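Long-range contact in magnesium and cobalt efflux protein CorC (Pseudomonas aeruginosa, PDB 3LLB), which probably takes part in magnesium and cobalt ion transport, the chain here being its transporter-associated domain: residues Lys4-Leu16 with Asp69-Leu81. Residues are numbered along the deposited sequence; the frame is centred on the assembly and turned at random.
Sequences KPLPSGDFIVKAL and DSRRVHLLRLSPL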
ATOM      1  N   LYS A   4       9.569   5.538  -1.053  1.00  7.49           N
ATOM      2  CA  LYS A   4      10.540   6.301  -0.335  1.00  7.49           C
ATOM      3  C   LYS A   4      10.981   5.498   0.883  1.00  6.76           C
ATOM      4  O   LYS A   4      10.212   5.189   1.742  1.00  7.70           O
ATOM      5  CB  LYS A   4       9.975   7.706   0.047  1.00  8.45           C
ATOM      6  CG  LYS A   4      11.009   8.516   0.765  1.00 12.88           C
ATOM      7  CD  LYS A   4      10.413   9.682   1.610  1.00 19.16           C
ATOM      8  CE  LYS A   4      11.546  10.428   2.396  1.00 23.38           C
ATOM      9  NZ  LYS A   4      11.139  10.824   3.825  1.00 28.03           N
ATOM     10  N   PRO A   5      12.237   5.080   0.929  1.00  6.82           N
ATOM     11  CA  PRO A   5      12.757   4.348   2.065  1.00  5.56           C
ATOM     12  C   PRO A   5      12.873   5.206   3.311  1.00  5.60           C
ATOM     13  O   PRO A   5      13.277   6.385   3.248  1.00  6.66           O
ATOM     14  CB  PRO A   5      14.143   3.925   1.586  1.00  5.87           C
ATOM     15  CG  PRO A   5      14.524   4.996   0.698  1.00  9.64           C
ATOM     16  CD  PRO A   5      13.249   5.250  -0.091  1.00  9.11           C
ATOM     17  N   LEU A   6      12.523   4.608   4.425  1.00  5.32           N
ATOM     18  CA  LEU A   6      12.627   5.228   5.716  1.00  4.84           C
ATOM     19  C   LEU A   6      13.695   4.507   6.542  1.00  4.78           C
ATOM     20  O   LEU A   6      13.966   3.286   6.345  1.00  4.44           O
ATOM     21  CB  LEU A   6      11.286   5.200   6.433  1.00  5.88           C
ATOM     22  CG  LEU A   6      10.084   5.820   5.722  1.00  5.57           C
ATOM     23  CD1 LEU A   6       8.812   5.465   6.491  1.00  8.16           C
ATOM     24  CD2 LEU A   6      10.311   7.259   5.561  1.00  6.74           C
ATOM     25  N   PRO A   7      14.363   5.249   7.465  1.00  5.00           N
ATOM     26  CA  PRO A   7      15.471   4.665   8.204  1.00  5.40           C
ATOM     27  C   PRO A   7      15.095   3.600   9.244  1.00  5.24           C
ATOM     28  O   PRO A   7      15.949   2.872   9.669  1.00  4.96           O
ATOM     29  CB  PRO A   7      16.180   5.888   8.834  1.00  6.02           C
ATOM     30  CG  PRO A   7      15.186   6.916   8.882  1.00  5.67           C
ATOM     31  CD  PRO A   7      14.239   6.684   7.753  1.00  5.58           C
ATOM     32  N   SER A   8      13.794   3.501   9.569  1.00  5.78           N
ATOM     33  CA  SER A   8      13.238   2.412  10.335  1.00  4.72           C
ATOM     34  C   SER A   8      13.254   1.086   9.558  1.00  4.83           C
ATOM     35  O   SER A   8      13.056   0.040  10.166  1.00  4.77           O
ATOM     36  CB  SER A   8      11.789   2.729  10.701  1.00  3.92           C
ATOM     37  OG  SER A   8      11.094   3.059   9.528  1.00  5.75           O
ATOM     38  N   GLY A   9      13.425   1.132   8.234  1.00  4.99           N
ATOM     39  CA  GLY A   9      13.275  -0.011   7.380  1.00  4.22           C
ATOM     40  C   GLY A   9      11.947  -0.129   6.689  1.00  4.90           C
ATOM     41  O   GLY A   9      11.776  -0.974   5.841  1.00  4.81           O
ATOM     42  N   ASP A  10      11.022   0.743   7.073  1.00  5.42           N
ATOM     43  CA  ASP A  10       9.716   0.872   6.431  1.00  5.08           C
ATOM     44  C   ASP A  10       9.841   1.738   5.178  1.00  4.89           C
ATOM     45  O   ASP A  10      10.933   2.241   4.808  1.00  3.83           O
ATOM     46  CB  ASP A  10       8.726   1.540   7.375  1.00  6.19           C
ATOM     47  CG  ASP A  10       8.411   0.740   8.589  1.00 10.19           C
ATOM     48  OD1 ASP A  10       8.868  -0.444   8.757  1.00 12.72           O
ATOM     49  OD2 ASP A  10       7.633   1.328   9.384  1.00 14.71           O
ATOM     50  N   PHE A  11       8.731   1.844   4.463  1.00  5.05           N
ATOM     51  CA  PHE A  11       8.694   2.564   3.211  1.00  4.46           C
ATOM     52  C   PHE A  11       7.449   3.415   3.193  1.00  5.95           C
ATOM     53  O   PHE A  11       6.422   2.996   3.768  1.00  7.11           O
ATOM     54  CB  PHE A  11       8.641   1.608   2.035  1.00  5.06           C
ATOM     55  CG  PHE A  11       9.870   0.764   1.901  1.00  5.32           C
ATOM     56  CD1 PHE A  11      10.915   1.189   1.089  1.00  5.75           C
ATOM     57  CD2 PHE A  11       9.987  -0.403   2.603  1.00  6.13           C
ATOM     58  CE1 PHE A  11      12.055   0.406   0.977  1.00  6.31           C
ATOM     59  CE2 PHE A  11      11.183  -1.193   2.485  1.00  6.33           C
ATOM     60  CZ  PHE A  11      12.150  -0.774   1.702  1.00  8.74           C
ATOM     61  N   ILE A  12       7.538   4.579   2.569  1.00  6.30           N
ATOM     62  CA  ILE A  12       6.349   5.308   2.103  1.00  7.30           C
ATOM     63  C   ILE A  12       6.077   4.843   0.663  1.00  6.97           C
ATOM     64  O   ILE A  12       6.945   4.924  -0.180  1.00  9.06           O
ATOM     65  CB  ILE A  12       6.473   6.851   2.184  1.00  8.38           C
ATOM     66  CG1 ILE A  12       6.875   7.300   3.582  1.00  9.21           C
ATOM     67  CG2 ILE A  12       5.122   7.457   1.822  1.00  8.06           C
ATOM     68  CD1 ILE A  12       7.188   8.777   3.676  1.00  9.11           C
ATOM     69  N   VAL A  13       4.866   4.355   0.387  1.00  6.64           N
ATOM     70  CA  VAL A  13       4.462   3.834  -0.904  1.00  6.59           C
ATOM     71  C   VAL A  13       3.299   4.620  -1.447  1.00  6.56           C
ATOM     72  O   VAL A  13       2.276   4.773  -0.760  1.00  7.88           O
ATOM     73  CB  VAL A  13       4.138   2.338  -0.756  1.00  6.54           C
ATOM     74  CG1 VAL A  13       3.707   1.742  -2.057  1.00  7.29           C
ATOM     75  CG2 VAL A  13       5.353   1.548  -0.206  1.00  7.33           C
ATOM     76  N   LYS A  14       3.414   5.145  -2.676  1.00  7.00           N
ATOM     77  CA  LYS A  14       2.278   5.825  -3.311  1.00  7.23           C
ATOM     78  C   LYS A  14       1.156   4.828  -3.649  1.00  7.15           C
ATOM     79  O   LYS A  14       1.431   3.683  -4.088  1.00  6.57           O
ATOM     80  CB  LYS A  14       2.747   6.530  -4.566  1.00  7.66           C
ATOM     81  CG  LYS A  14       3.585   7.804  -4.313  1.00  9.37           C
ATOM     82  CD  LYS A  14       4.001   8.359  -5.625  1.00  9.91           C
ATOM     83  CE  LYS A  14       4.763   9.635  -5.436  1.00 14.82           C
ATOM     84  NZ  LYS A  14       5.362  10.119  -6.724  1.00 14.89           N
ATOM     85  N   ALA A  15      -0.104   5.230  -3.398  1.00  6.95           N
ATOM     86  CA  ALA A  15      -1.242   4.384  -3.729  1.00  6.47           C
ATOM     87  C   ALA A  15      -1.361   4.027  -5.239  1.00  7.64           C
ATOM     88  O   ALA A  15      -1.826   2.976  -5.620  1.00  8.15           O
ATOM     89  CB  ALA A  15      -2.531   5.058  -3.149  1.00  6.68           C
ATOM     90  N   LEU A  16      -0.878   4.903  -6.100  1.00  9.52           N
ATOM     91  CA  LEU A  16      -0.871   4.704  -7.554  1.00 10.28           C
ATOM     92  C   LEU A  16       0.181   3.714  -8.053  1.00  9.74           C
ATOM     93  O   LEU A  16       0.151   3.334  -9.228  1.00 11.05           O
ATOM     94  CB  LEU A  16      -0.754   6.092  -8.295  1.00 11.91           C
ATOM     95  CG  LEU A  16       0.397   7.078  -7.903  1.00 15.11           C
ATOM     96  CD1 LEU A  16       1.764   6.571  -8.428  1.00 17.80           C
ATOM     97  CD2 LEU A  16       0.215   8.633  -8.220  1.00 18.59           C
ATOM     98  N   ASP A  69      -7.524  11.410   0.847  1.00  5.90           N
ATOM     99  CA  ASP A  69      -8.500  12.488   0.790  1.00  5.93           C
ATOM    100  C   ASP A  69      -9.950  11.948   0.753  1.00  5.83           C
ATOM    101  O   ASP A  69     -10.203  10.863   1.195  1.00  6.81           O
ATOM    102  CB  ASP A  69      -8.154  13.411  -0.351  1.00  5.00           C
ATOM    103  CG  ASP A  69      -8.315  12.800  -1.704  1.00  7.42           C
ATOM    104  OD1 ASP A  69      -9.035  11.764  -1.859  1.00  8.78           O
ATOM    105  OD2 ASP A  69      -7.717  13.378  -2.657  1.00  8.75           O
ATOM    106  N   SER A  70     -10.891  12.731   0.252  1.00  6.35           N
ATOM    107  CA  SER A  70     -12.323  12.353   0.240  1.00  7.06           C
ATOM    108  C   SER A  70     -12.704  11.313  -0.828  1.00  7.78           C
ATOM    109  O   SER A  70     -13.802  10.808  -0.808  1.00  8.23           O
ATOM    110  CB  SER A  70     -13.184  13.588   0.063  1.00  6.68           C
ATOM    111  OG  SER A  70     -13.068  14.328   1.280  1.00 10.46           O
ATOM    112  N   ARG A  71     -11.797  11.015  -1.736  1.00  8.43           N
ATOM    113  CA  ARG A  71     -11.988  10.074  -2.842  1.00  8.82           C
ATOM    114  C   ARG A  71     -11.031   8.842  -2.814  1.00  9.14           C
ATOM    115  O   ARG A  71     -11.401   7.792  -3.259  1.00  6.51           O
ATOM    116  CB  ARG A  71     -11.693  10.778  -4.181  1.00 10.46           C
ATOM    117  CG  ARG A  71     -12.580  11.906  -4.630  1.00 17.21           C
ATOM    118  CD  ARG A  71     -13.670  11.420  -5.672  1.00 23.42           C
ATOM    119  NE  ARG A  71     -14.662  10.434  -5.196  1.00 25.26           N
ATOM    120  CZ  ARG A  71     -15.624  10.682  -4.291  1.00 28.26           C
ATOM    121  NH1 ARG A  71     -15.717  11.864  -3.687  1.00 27.56           N
ATOM    122  NH2 ARG A  71     -16.495   9.725  -3.944  1.00 29.68           N
ATOM    123  N   ARG A  72      -9.754   9.023  -2.422  1.00  8.21           N
ATOM    124  CA  ARG A  72      -8.802   8.002  -2.583  1.00  9.38           C
ATOM    125  C   ARG A  72      -7.685   8.000  -1.541  1.00  7.24           C
ATOM    126  O   ARG A  72      -7.505   8.979  -0.805  1.00  8.18           O
ATOM    127  CB  ARG A  72      -8.296   8.019  -4.018  1.00  9.97           C
ATOM    128  CG  ARG A  72      -7.446   9.146  -4.352  1.00 13.88           C
ATOM    129  CD  ARG A  72      -7.333   9.286  -5.857  1.00 21.56           C
ATOM    130  NE  ARG A  72      -7.271  10.698  -6.196  1.00 29.49           N
ATOM    131  CZ  ARG A  72      -6.421  11.276  -7.078  1.00 34.47           C
ATOM    132  NH1 ARG A  72      -5.526  10.561  -7.797  1.00 37.06           N
ATOM    133  NH2 ARG A  72      -6.469  12.604  -7.239  1.00 35.86           N
ATOM    134  N   VAL A  73      -6.979   6.875  -1.440  1.00  6.99           N
ATOM    135  CA  VAL A  73      -5.764   6.763  -0.634  1.00  5.96           C
ATOM    136  C   VAL A  73      -4.663   7.383  -1.458  1.00  5.56           C
ATOM    137  O   VAL A  73      -4.627   7.231  -2.687  1.00  7.66           O
ATOM    138  CB  VAL A  73      -5.420   5.364  -0.240  1.00  5.67           C
ATOM    139  CG1 VAL A  73      -4.135   5.250   0.594  1.00  8.08           C
ATOM    140  CG2 VAL A  73      -6.578   4.732   0.506  1.00  7.41           C
ATOM    141  N   HIS A  74      -3.760   8.052  -0.795  1.00  3.83           N
ATOM    142  CA  HIS A  74      -2.601   8.604  -1.483  1.00  4.11           C
ATOM    143  C   HIS A  74      -1.255   7.979  -1.080  1.00  4.37           C
ATOM    144  O   HIS A  74      -0.439   7.689  -1.952  1.00  5.91           O
ATOM    145  CB  HIS A  74      -2.534  10.116  -1.304  1.00  3.94           C
ATOM    146  CG  HIS A  74      -3.557  10.879  -2.077  1.00  6.46           C
ATOM    147  ND1 HIS A  74      -3.538  10.965  -3.455  1.00  9.31           N
ATOM    148  CD2 HIS A  74      -4.617  11.607  -1.668  1.00  5.44           C
ATOM    149  CE1 HIS A  74      -4.544  11.722  -3.851  1.00 10.59           C
ATOM    150  NE2 HIS A  74      -5.208  12.123  -2.786  1.00  5.43           N
ATOM    151  N   LEU A  75      -1.016   7.802   0.211  1.00  4.48           N
ATOM    152  CA  LEU A  75       0.262   7.333   0.711  1.00  5.89           C
ATOM    153  C   LEU A  75       0.022   6.311   1.815  1.00  6.33           C
ATOM    154  O   LEU A  75      -0.843   6.517   2.702  1.00  8.50           O
ATOM    155  CB  LEU A  75       1.047   8.515   1.293  1.00  5.37           C
ATOM    156  CG  LEU A  75       1.519   9.660   0.366  1.00  6.31           C
ATOM    157  CD1 LEU A  75       2.138  10.875   1.113  1.00  7.78           C
ATOM    158  CD2 LEU A  75       2.483   9.111  -0.694  1.00  6.06           C
ATOM    159  N   LEU A  76       0.798   5.220   1.776  1.00  7.36           N
ATOM    160  CA  LEU A  76       0.778   4.139   2.729  1.00  7.24           C
ATOM    161  C   LEU A  76       2.155   4.074   3.335  1.00  5.86           C
ATOM    162  O   LEU A  76       3.130   4.305   2.642  1.00  8.12           O
ATOM    163  CB  LEU A  76       0.467   2.810   2.020  1.00  8.13           C
ATOM    164  CG  LEU A  76      -0.932   3.022   1.464  1.00  9.79           C
ATOM    165  CD1 LEU A  76      -1.029   2.634   0.079  1.00 11.77           C
ATOM    166  CD2 LEU A  76      -1.958   2.463   2.429  1.00 11.16           C
ATOM    167  N   ARG A  77       2.256   3.763   4.614  1.00  6.73           N
ATOM    168  CA  ARG A  77       3.485   3.300   5.207  1.00  6.09           C
ATOM    169  C   ARG A  77       3.490   1.777   5.242  1.00  6.28           C
ATOM    170  O   ARG A  77       2.598   1.178   5.771  1.00  5.70           O
ATOM    171  CB  ARG A  77       3.624   3.825   6.609  1.00  7.81           C
ATOM    172  CG  ARG A  77       4.921   3.520   7.281  1.00  9.28           C
ATOM    173  CD  ARG A  77       5.210   4.483   8.392  1.00 14.26           C
ATOM    174  NE  ARG A  77       6.336   4.001   9.199  1.00 16.81           N
ATOM    175  CZ  ARG A  77       7.154   4.756   9.895  1.00 16.87           C
ATOM    176  NH1 ARG A  77       7.007   6.069   9.891  1.00 19.79           N
ATOM    177  NH2 ARG A  77       8.140   4.189  10.579  1.00 18.31           N
ATOM    178  N   LEU A  78       4.488   1.200   4.632  1.00  5.74           N
ATOM    179  CA  LEU A  78       4.657  -0.257   4.532  1.00  6.67           C
ATOM    180  C   LEU A  78       5.660  -0.744   5.554  1.00  7.24           C
ATOM    181  O   LEU A  78       6.746  -0.226   5.585  1.00  9.10           O
ATOM    182  CB  LEU A  78       5.153  -0.589   3.143  1.00  7.41           C
ATOM    183  CG  LEU A  78       5.197  -2.057   2.771  1.00  7.01           C
ATOM    184  CD1 LEU A  78       3.794  -2.618   2.419  1.00  7.65           C
ATOM    185  CD2 LEU A  78       6.176  -2.300   1.628  1.00  6.87           C
ATOM    186  N   SER A  79       5.290  -1.669   6.422  1.00  8.12           N
ATOM    187  CA  SER A  79       6.179  -2.265   7.435  1.00  9.93           C
ATOM    188  C   SER A  79       6.200  -3.785   7.154  1.00 12.06           C
ATOM    189  O   SER A  79       5.171  -4.381   6.900  1.00 12.32           O
ATOM    190  CB  SER A  79       5.611  -2.010   8.857  1.00 11.21           C
ATOM    191  OG  SER A  79       5.493  -0.648   9.201  1.00 18.38           O
ATOM    192  N   PRO A  80       7.375  -4.455   7.228  1.00 14.55           N
ATOM    193  CA  PRO A  80       7.329  -5.934   7.162  1.00 16.69           C
ATOM    194  C   PRO A  80       6.691  -6.585   8.382  1.00 19.17           C
ATOM    195  O   PRO A  80       6.882  -6.078   9.477  1.00 19.98           O
ATOM    196  CB  PRO A  80       8.809  -6.340   7.152  1.00 16.92           C
ATOM    197  CG  PRO A  80       9.562  -5.178   7.702  1.00 16.31           C
ATOM    198  CD  PRO A  80       8.752  -3.939   7.355  1.00 15.51           C
ATOM    199  N   LEU A  81       5.990  -7.710   8.251  1.00 21.72           N
ATOM    200  CA  LEU A  81       5.434  -8.355   9.462  1.00 23.88           C
ATOM    201  C   LEU A  81       6.459  -9.055  10.409  1.00 27.30           C
ATOM    202  O   LEU A  81       6.359  -8.929  11.629  1.00 27.68           O
ATOM    203  CB  LEU A  81       4.297  -9.329   9.118  1.00 23.69           C
ATOM    204  CG  LEU A  81       2.948  -8.794   8.648  1.00 21.87           C
ATOM    205  CD1 LEU A  81       1.980  -9.966   8.351  1.00 22.67           C
ATOM    206  CD2 LEU A  81       2.358  -7.826   9.655  1.00 21.11           C
TER
HETATM  207  O   HOH W   1      -0.669   7.939  -5.226  1.00 12.47           O
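The guanidinium group of Arg77 has Leu6 CD1 over one face, 3.9 Å from Arg77 CZ, and Asp10 OD2 at its edge, close to its plane. Arginine suits this place because one flat group offers an apolar face to a methyl and N-H bonds to an acid. The salt bridge is side-on: Arg77 NE at 3.0 Å and Arg77 NH2 at 3.1 Å both reach Asp10 OD2, with the carboxylate turned 83° from the guanidinium plane; NE meets the anti lone pair of Asp10 OD2, whereas NH2 comes in from above the carboxylate plane. Arg77 gets there with CG anti to its backbone N (chi1 -174°) and an extended chain as far as NE. Ser79 OG also lies 2.9 Å from Asp10 OD2, at best a weak bond.

From this cluster onward, strands 11-14 and 73-80 pair antiparallel, with Phe11–Leu78 and Val13–Leu76 as hydrogen-bonded pairs; beyond the last bridge, Ala15 N still donates to His74 O. On the face with Arg77, the CG2 methyl of beta-branched Ile12 and the aliphatic Lys14 CG both meet Leu75 CD2, each at 4.0 Å. The other face is apolar: Val13 CG2 packs on Leu78 CB, and Phe22 and Phe26 of helix 19-26 cover both residues. The chemistry thus gives this pair of strands one helix-covered hydrocarbon face and one mixed face, where an ion pair probably helps tie Asp10, just after the Leu6–Gly9 turn, to strand 73-80.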